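Local coordinates for single-stranded DNA-binding protein (Thermus aquaticus, PDB 2FXQ), which binds single-stranded DNA and probably recruits partner proteins to it during DNA replication, recombination and repair, at residues Arg144-Pro147 and Gln148-Val152. Residues are numbered along the deposited sequence; the frame is centred on the assembly and turned at random.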
loop_
_atom_site.group_PDB
_atom_site.type_symbol
_atom_site.label_atom_id
_atom_site.label_comp_id
_atom_site.label_asym_id
_atom_site.label_seq_id
_atom_site.Cartn_x
_atom_site.Cartn_y
_atom_site.Cartn_z
ATOM N N ARG A 144 -9.879 10.826 23.989
ATOM C CA ARG A 144 -9.258 11.757 24.945
ATOM C C ARG A 144 -8.676 12.952 24.212
ATOM O O ARG A 144 -8.621 13.008 22.953
ATOM C CB ARG A 144 -8.123 11.106 25.733
ATOM C CG ARG A 144 -8.224 9.625 26.044
ATOM C CD ARG A 144 -7.140 9.180 27.040
ATOM N NE ARG A 144 -5.990 10.092 26.974
ATOM C CZ ARG A 144 -4.968 9.965 26.121
ATOM N NH1 ARG A 144 -4.903 8.938 25.275
ATOM N NH2 ARG A 144 -3.995 10.872 26.121
ATOM N N TYR A 145 -8.230 13.910 24.999
ATOM C CA TYR A 145 -7.505 15.057 24.479
ATOM C C TYR A 145 -6.133 15.142 25.140
ATOM O O TYR A 145 -6.059 14.996 26.331
ATOM C CB TYR A 145 -8.343 16.305 24.711
ATOM C CG TYR A 145 -9.547 16.330 23.798
ATOM C CD1 TYR A 145 -10.776 15.764 24.196
ATOM C CD2 TYR A 145 -9.442 16.854 22.526
ATOM C CE1 TYR A 145 -11.875 15.764 23.338
ATOM C CE2 TYR A 145 -10.537 16.900 21.681
ATOM C CZ TYR A 145 -11.755 16.345 22.102
ATOM O OH TYR A 145 -12.835 16.394 21.226
ATOM N N THR A 146 -5.053 15.337 24.368
ATOM C CA THR A 146 -3.713 15.533 24.979
ATOM C C THR A 146 -3.726 16.835 25.774
ATOM O O THR A 146 -4.635 17.646 25.603
ATOM C CB THR A 146 -2.608 15.643 23.919
ATOM O OG1 THR A 146 -2.742 16.888 23.226
ATOM C CG2 THR A 146 -2.725 14.530 22.832
ATOM N N PRO A 147 -2.721 17.081 26.609
ATOM C CA PRO A 147 -2.657 18.370 27.343
ATOM C C PRO A 147 -2.844 19.597 26.427
ATOM O O PRO A 147 -3.558 20.551 26.771
ATOM C CB PRO A 147 -1.275 18.336 27.973
ATOM C CG PRO A 147 -1.069 16.861 28.234
ATOM C CD PRO A 147 -1.609 16.179 26.973
ATOM N N GLN A 148 -2.270 19.529 25.225
ATOM C CA GLN A 148 -2.443 20.609 24.253
ATOM C C GLN A 148 -3.776 20.585 23.516
ATOM O O GLN A 148 -3.979 21.391 22.591
ATOM C CB GLN A 148 -1.311 20.600 23.236
ATOM C CG GLN A 148 -0.511 21.906 23.210
ATOM C CD GLN A 148 0.983 21.665 23.105
ATOM O OE1 GLN A 148 1.524 20.775 23.777
ATOM N NE2 GLN A 148 1.654 22.443 22.255
ATOM N N GLY A 149 -4.672 19.673 23.909
ATOM C CA GLY A 149 -6.005 19.599 23.316
ATOM C C GLY A 149 -6.096 18.962 21.933
ATOM O O GLY A 149 -7.002 19.243 21.170
ATOM N N THR A 150 -5.144 18.123 21.572
ATOM C CA THR A 150 -5.317 17.341 20.338
ATOM C C THR A 150 -6.166 16.108 20.657
ATOM O O THR A 150 -5.813 15.387 21.567
ATOM C CB THR A 150 -3.960 16.805 19.903
ATOM O OG1 THR A 150 -3.053 17.894 19.845
ATOM C CG2 THR A 150 -4.010 16.185 18.446
ATOM N N ALA A 151 -7.195 15.828 19.854
ATOM C CA ALA A 151 -8.009 14.630 19.999
ATOM C C ALA A 151 -7.208 13.387 19.660
ATOM O O ALA A 151 -6.436 13.353 18.684
ATOM C CB ALA A 151 -9.273 14.674 19.109
ATOM N N VAL A 152 -7.405 12.348 20.459
ATOM C CA VAL A 152 -6.693 11.094 20.213
ATOM C C VAL A 152 -7.583 9.971 20.718
ATOM O O VAL A 152 -8.222 10.081 21.773
ATOM C CB VAL A 152 -5.287 11.116 20.887
ATOM C CG1 VAL A 152 -5.367 11.378 22.374
ATOM C CG2 VAL A 152 -4.464 9.796 20.608
#
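R144 and V152 form an antiparallel hydrogen-bonded pair: R144 N meets V152 O at 2.9 Å with an N-H...O angle of 173°, and V152 N returns a bond to R144 O. One residue on, Y145 and A151 form the non-hydrogen-bonded pair, with CA-H...O contacts from A151 CA to R144 O and Y145 CA to T150 O, each 3.4 Å. The hairpin then closes through T146 N to T150 O (2.9 Å) and a type I turn from T146 to G149, in which G149 N reaches T146 O at 2.6 Å from above the carbonyl plane. Leaving the turn, G149 takes the left-handed conformation (phi 77°), easily adopted without a CB.

Side-chain polar contact centres on T146. With chi1 at 71°, OG1 sits between the backbone N and the carbonyl carbon, placed beside T150 N, which it accepts at 3.2 Å; the same hydroxyl bonds to E43. A valine here would probably leave T150 N and E43 each without this partner, making the turn less firmly fixed.

Side-chain packing divides between the two faces of the hairpin. On one, Y145 CE2 lies 3.6 Å from A151 CB, the methyl meeting the ring obliquely, while the phenol OH is hydrogen-bonded to E184. On the other, V152 CG1 lies against one face of the R144 guanidinium, 3.8 Å from NH1, and T146 CG2 reaches the same methyl more loosely.

Backbone bonds thus set the register, while the T146 hydroxyl links this second OB-fold domain to E43 of the first and Y145 binds helix 180-186 within its own.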